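Local structure of protein transport protein HOFQ (Aggregatibacter actinomycetemcomitans, 2Y3M) at residues L26-I34 with L44-Q53. The protein is a secretin of the DNA-uptake (competence) machinery whose extra-membranous domains bind DNA and share a fold with type I KH domains. Residues are numbered along the deposited sequence; the frame is centred on the assembly and turned at random.
Sequences LAHNTNLII and LQLENVDLDQ
Leu32 and Leu46, a non-hydrogen-bonded pair of an antiparallel hairpin, lie side by side with Leu32 CD1 pressed to 3.4 Å from Leu46 CD2, tighter than usual for two methyls. The same Leu32 CD1 rests on CB of Leu44, whose CD2 meets Ile34 CG1 at 3.8 Å, and Thr30 CG2 extends this apolar row along Leu46. The hydrogen-bonded pairs flank Leu32-Leu46: Ile33 and Gln45 exchange two nearly straight backbone hydrogen bonds, Asn31 and Glu47 two more bent ones. On the other face the side chains of Asn31 and Glu47 run alongside each other, the amide and carboxylate planes 59° apart; Asn31 ND2 donates to Glu47 OE1 (2.9 Å) from above the carboxylate plane. Glu47 OE1 also forms a salt bridge with Lys77 of the second subunit. At the polar edge the Asn48 amide clasps the incoming loop. Its ND2 gives one hydrogen bond to His28 O (2.7 Å) and a straighter one to Thr30 OG1 (2.9 Å, 167°), the side chain swung there by a chi1 of -159° that sets CG anti to the backbone N, while OD1 accepts from Asp50 N, an Asx turn leading into helix 51-63. Thr30 OG1 is also hydrogen-bonded to Ser57 OG of that helix. The leucine face packs on two helices, Leu32 and Leu44 on 18-26 and Leu46 on 51-63, and strand 44-48 pairs antiparallel with a strand of the second subunit, continuing the sheet across the interface.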
ATOM      1  N   LEU B  26     -13.850  -2.531 -11.785  1.00 74.19           N
ATOM      2  CA  LEU B  26     -15.122  -2.475 -12.502  1.00 77.26           C
ATOM      3  C   LEU B  26     -15.711  -1.066 -12.539  1.00 83.69           C
ATOM      4  O   LEU B  26     -16.293  -0.665 -13.549  1.00 87.52           O
ATOM      5  CB  LEU B  26     -16.135  -3.460 -11.903  1.00 77.77           C
ATOM      6  CG  LEU B  26     -15.992  -4.946 -12.250  1.00 75.93           C
ATOM      7  CD1 LEU B  26     -16.940  -5.785 -11.400  1.00 79.84           C
ATOM      8  CD2 LEU B  26     -16.218  -5.211 -13.741  1.00 77.53           C
ATOM      9  N   ALA B  27     -15.538  -0.324 -11.443  1.00 65.53           N
ATOM     10  CA  ALA B  27     -16.112   1.019 -11.290  1.00 68.98           C
ATOM     11  C   ALA B  27     -15.567   2.041 -12.292  1.00 63.73           C
ATOM     12  O   ALA B  27     -16.260   2.995 -12.651  1.00 66.42           O
ATOM     13  CB  ALA B  27     -15.929   1.522  -9.859  1.00 74.44           C
ATOM     14  N   HIS B  28     -14.330   1.844 -12.738  1.00 57.43           N
ATOM     15  CA  HIS B  28     -13.751   2.715 -13.760  1.00 54.02           C
ATOM     16  C   HIS B  28     -13.728   2.039 -15.133  1.00 50.56           C
ATOM     17  O   HIS B  28     -13.083   2.533 -16.061  1.00 48.96           O
ATOM     18  CB  HIS B  28     -12.345   3.179 -13.359  1.00 52.66           C
ATOM     19  CG  HIS B  28     -12.289   3.864 -12.027  1.00 58.03           C
ATOM     20  ND1 HIS B  28     -11.867   3.225 -10.880  1.00 60.24           N
ATOM     21  CD2 HIS B  28     -12.603   5.129 -11.658  1.00 63.18           C
ATOM     22  CE1 HIS B  28     -11.924   4.068  -9.863  1.00 66.71           C
ATOM     23  NE2 HIS B  28     -12.367   5.230 -10.309  1.00 68.73           N
ATOM     24  N   ASN B  29     -14.451   0.924 -15.258  1.00 51.20           N
ATOM     25  CA  ASN B  29     -14.477   0.135 -16.489  1.00 50.03           C
ATOM     26  C   ASN B  29     -13.069  -0.351 -16.857  1.00 45.63           C
ATOM     27  O   ASN B  29     -12.662  -0.332 -18.021  1.00 45.56           O
ATOM     28  CB  ASN B  29     -15.107   0.949 -17.627  1.00 52.38           C
ATOM     29  CG  ASN B  29     -15.750   0.082 -18.690  1.00 55.87           C
ATOM     30  OD1 ASN B  29     -16.187  -1.039 -18.425  1.00 58.02           O
ATOM     31  ND2 ASN B  29     -15.829   0.611 -19.902  1.00 57.84           N
ATOM     32  N   THR B  30     -12.331  -0.766 -15.835  1.00 43.11           N
ATOM     33  CA  THR B  30     -10.958  -1.215 -15.981  1.00 39.77           C
ATOM     34  C   THR B  30     -10.909  -2.729 -15.859  1.00 39.90           C
ATOM     35  O   THR B  30     -11.419  -3.296 -14.896  1.00 41.36           O
ATOM     36  CB  THR B  30     -10.050  -0.560 -14.912  1.00 38.67           C
ATOM     37  OG1 THR B  30      -9.955   0.844 -15.164  1.00 38.81           O
ATOM     38  CG2 THR B  30      -8.650  -1.165 -14.916  1.00 36.26           C
ATOM     39  N   ASN B  31     -10.321  -3.382 -16.854  1.00 39.91           N
ATOM     40  CA  ASN B  31     -10.056  -4.814 -16.762  1.00 40.84           C
ATOM     41  C   ASN B  31      -8.870  -5.084 -15.822  1.00 37.91           C
ATOM     42  O   ASN B  31      -7.875  -4.356 -15.846  1.00 35.99           O
ATOM     43  CB  ASN B  31      -9.816  -5.417 -18.148  1.00 43.69           C
ATOM     44  CG  ASN B  31      -9.766  -6.935 -18.127  1.00 46.64           C
ATOM     45  OD1 ASN B  31     -10.369  -7.580 -17.269  1.00 48.62           O
ATOM     46  ND2 ASN B  31      -9.047  -7.511 -19.081  1.00 49.24           N
ATOM     47  N   LEU B  32      -8.995  -6.113 -14.985  1.00 38.79           N
ATOM     48  CA  LEU B  32      -7.952  -6.457 -14.013  1.00 37.41           C
ATOM     49  C   LEU B  32      -7.489  -7.909 -14.135  1.00 38.19           C
ATOM     50  O   LEU B  32      -8.291  -8.837 -14.034  1.00 41.33           O
ATOM     51  CB  LEU B  32      -8.436  -6.172 -12.587  1.00 38.76           C
ATOM     52  CG  LEU B  32      -7.516  -6.560 -11.427  1.00 39.78           C
ATOM     53  CD1 LEU B  32      -6.303  -5.628 -11.319  1.00 40.08           C
ATOM     54  CD2 LEU B  32      -8.292  -6.588 -10.122  1.00 43.65           C
ATOM     55  N   ILE B  33      -6.196  -8.101 -14.373  1.00 36.93           N
ATOM     56  CA  ILE B  33      -5.606  -9.435 -14.306  1.00 38.16           C
ATOM     57  C   ILE B  33      -4.696  -9.503 -13.083  1.00 36.84           C
ATOM     58  O   ILE B  33      -3.678  -8.810 -13.011  1.00 35.71           O
ATOM     59  CB  ILE B  33      -4.816  -9.822 -15.586  1.00 40.15           C
ATOM     60  CG1 ILE B  33      -5.611  -9.478 -16.852  1.00 43.18           C
ATOM     61  CG2 ILE B  33      -4.461 -11.311 -15.563  1.00 42.94           C
ATOM     62  CD1 ILE B  33      -4.774  -9.453 -18.130  1.00 47.39           C
ATOM     63  N   ILE B  34      -5.102 -10.311 -12.108  1.00 38.16           N
ATOM     64  CA  ILE B  34      -4.268 -10.613 -10.956  1.00 38.60           C
ATOM     65  C   ILE B  34      -3.379 -11.802 -11.305  1.00 39.53           C
ATOM     66  O   ILE B  34      -3.871 -12.889 -11.635  1.00 41.47           O
ATOM     67  CB  ILE B  34      -5.101 -10.912  -9.678  1.00 41.62           C
ATOM     68  CG1 ILE B  34      -6.011  -9.722  -9.341  1.00 42.37           C
ATOM     69  CG2 ILE B  34      -4.176 -11.231  -8.498  1.00 43.08           C
ATOM     70  CD1 ILE B  34      -7.190 -10.065  -8.455  1.00 47.38           C
ATOM     71  N   LEU B  44      -0.490  -6.940 -10.820  1.00 37.60           N
ATOM     72  CA  LEU B  44      -1.762  -6.518 -11.393  1.00 34.77           C
ATOM     73  C   LEU B  44      -1.538  -5.974 -12.788  1.00 35.09           C
ATOM     74  O   LEU B  44      -0.652  -5.137 -13.004  1.00 38.16           O
ATOM     75  CB  LEU B  44      -2.410  -5.432 -10.544  1.00 35.95           C
ATOM     76  CG  LEU B  44      -2.627  -5.666  -9.057  1.00 39.13           C
ATOM     77  CD1 LEU B  44      -3.283  -4.427  -8.467  1.00 42.30           C
ATOM     78  CD2 LEU B  44      -3.468  -6.920  -8.811  1.00 38.33           C
ATOM     79  N   GLN B  45      -2.326  -6.458 -13.741  1.00 33.45           N
ATOM     80  CA  GLN B  45      -2.361  -5.833 -15.051  1.00 34.89           C
ATOM     81  C   GLN B  45      -3.693  -5.125 -15.207  1.00 32.97           C
ATOM     82  O   GLN B  45      -4.751  -5.753 -15.141  1.00 32.01           O
ATOM     83  CB  GLN B  45      -2.118  -6.837 -16.180  1.00 36.92           C
ATOM     84  CG  GLN B  45      -2.223  -6.189 -17.554  1.00 41.34           C
ATOM     85  CD  GLN B  45      -1.370  -6.856 -18.603  1.00 48.06           C
ATOM     86  OE1 GLN B  45      -0.393  -7.541 -18.290  1.00 50.30           O
ATOM     87  NE2 GLN B  45      -1.728  -6.649 -19.868  1.00 52.03           N
ATOM     88  N   LEU B  46      -3.626  -3.812 -15.391  1.00 40.25           N
ATOM     89  CA  LEU B  46      -4.817  -2.979 -15.515  1.00 38.93           C
ATOM     90  C   LEU B  46      -5.005  -2.535 -16.953  1.00 37.25           C
ATOM     91  O   LEU B  46      -4.048  -2.170 -17.630  1.00 35.57           O
ATOM     92  CB  LEU B  46      -4.720  -1.765 -14.593  1.00 37.69           C
ATOM     93  CG  LEU B  46      -4.627  -2.103 -13.109  1.00 40.12           C
ATOM     94  CD1 LEU B  46      -4.088  -0.933 -12.356  1.00 41.29           C
ATOM     95  CD2 LEU B  46      -5.989  -2.491 -12.580  1.00 44.17           C
ATOM     96  N   GLU B  47      -6.244  -2.597 -17.423  1.00 38.21           N
ATOM     97  CA  GLU B  47      -6.555  -2.219 -18.795  1.00 37.33           C
ATOM     98  C   GLU B  47      -7.746  -1.284 -18.849  1.00 37.43           C
ATOM     99  O   GLU B  47      -8.775  -1.550 -18.238  1.00 39.95           O
ATOM    100  CB  GLU B  47      -6.836  -3.460 -19.641  1.00 39.64           C
ATOM    101  CG  GLU B  47      -5.614  -4.303 -19.923  1.00 40.71           C
ATOM    102  CD  GLU B  47      -5.963  -5.680 -20.441  1.00 45.67           C
ATOM    103  OE1 GLU B  47      -7.164  -5.987 -20.598  1.00 48.53           O
ATOM    104  OE2 GLU B  47      -5.026  -6.460 -20.691  1.00 48.31           O
ATOM    105  N   ASN B  48      -7.595  -0.188 -19.584  1.00 35.37           N
ATOM    106  CA  ASN B  48      -8.713   0.713 -19.850  1.00 36.68           C
ATOM    107  C   ASN B  48      -8.603   1.346 -21.243  1.00 35.20           C
ATOM    108  O   ASN B  48      -7.509   1.698 -21.678  1.00 32.69           O
ATOM    109  CB  ASN B  48      -8.805   1.783 -18.762  1.00 37.59           C
ATOM    110  CG  ASN B  48     -10.173   2.416 -18.678  1.00 41.36           C
ATOM    111  OD1 ASN B  48     -10.657   3.012 -19.642  1.00 43.17           O
ATOM    112  ND2 ASN B  48     -10.805   2.303 -17.516  1.00 43.85           N
ATOM    113  N   VAL B  49      -9.738   1.480 -21.934  1.00 37.19           N
ATOM    114  CA  VAL B  49      -9.781   2.115 -23.266  1.00 36.14           C
ATOM    115  C   VAL B  49      -9.413   3.600 -23.187  1.00 36.04           C
ATOM    116  O   VAL B  49      -8.930   4.180 -24.161  1.00 34.73           O
ATOM    117  CB  VAL B  49     -11.155   1.925 -23.995  1.00 39.57           C
ATOM    118  CG1 VAL B  49     -11.426   0.457 -24.286  1.00 39.84           C
ATOM    119  CG2 VAL B  49     -12.304   2.536 -23.202  1.00 43.59           C
ATOM    120  N   ASP B  50      -9.637   4.197 -22.017  1.00 37.92           N
ATOM    121  CA  ASP B  50      -9.241   5.577 -21.740  1.00 39.44           C
ATOM    122  C   ASP B  50      -7.994   5.606 -20.867  1.00 37.67           C
ATOM    123  O   ASP B  50      -7.908   4.875 -19.873  1.00 37.14           O
ATOM    124  CB  ASP B  50     -10.370   6.335 -21.032  1.00 44.18           C
ATOM    125  CG  ASP B  50     -11.400   6.902 -21.998  1.00 48.36           C
ATOM    126  OD1 ASP B  50     -11.011   7.543 -22.999  1.00 48.81           O
ATOM    127  OD2 ASP B  50     -12.608   6.728 -21.746  1.00 53.29           O
ATOM    128  N   LEU B  51      -7.039   6.453 -21.242  1.00 37.45           N
ATOM    129  CA  LEU B  51      -5.818   6.637 -20.462  1.00 37.34           C
ATOM    130  C   LEU B  51      -6.053   7.300 -19.095  1.00 40.50           C
ATOM    131  O   LEU B  51      -5.483   6.865 -18.095  1.00 39.79           O
ATOM    132  CB  LEU B  51      -4.768   7.424 -21.260  1.00 37.61           C
ATOM    133  CG  LEU B  51      -3.379   7.589 -20.621  1.00 37.92           C
ATOM    134  CD1 LEU B  51      -2.788   6.244 -20.201  1.00 33.99           C
ATOM    135  CD2 LEU B  51      -2.426   8.328 -21.554  1.00 38.67           C
ATOM    136  N   ASP B  52      -6.871   8.349 -19.059  1.00 44.85           N
ATOM    137  CA  ASP B  52      -7.134   9.079 -17.814  1.00 49.45           C
ATOM    138  C   ASP B  52      -7.848   8.185 -16.797  1.00 48.92           C
ATOM    139  O   ASP B  52      -7.623   8.293 -15.594  1.00 49.98           O
ATOM    140  CB  ASP B  52      -7.943  10.360 -18.075  1.00 55.13           C
ATOM    141  CG  ASP B  52      -9.346  10.078 -18.622  1.00 57.65           C
ATOM    142  OD1 ASP B  52      -9.555   9.025 -19.268  1.00 55.55           O
ATOM    143  OD2 ASP B  52     -10.247  10.917 -18.410  1.00 64.39           O
ATOM    144  N   GLN B  53      -8.697   7.299 -17.306  1.00 48.03           N
ATOM    145  CA  GLN B  53      -9.447   6.371 -16.480  1.00 48.71           C
ATOM    146  C   GLN B  53      -8.522   5.282 -15.929  1.00 44.71           C
ATOM    147  O   GLN B  53      -8.690   4.838 -14.794  1.00 45.21           O
ATOM    148  CB  GLN B  53     -10.613   5.775 -17.272  1.00 49.92           C
ATOM    149  CG  GLN B  53     -11.843   5.449 -16.435  1.00 55.66           C
ATOM    150  CD  GLN B  53     -12.661   6.671 -16.037  1.00 62.93           C
ATOM    151  OE1 GLN B  53     -12.328   7.804 -16.385  1.00 65.52           O
ATOM    152  NE2 GLN B  53     -13.750   6.437 -15.310  1.00 67.26           N
TER
HETATM  153  O   HOH W   1     -11.858   0.212 -20.594  1.00 36.88           O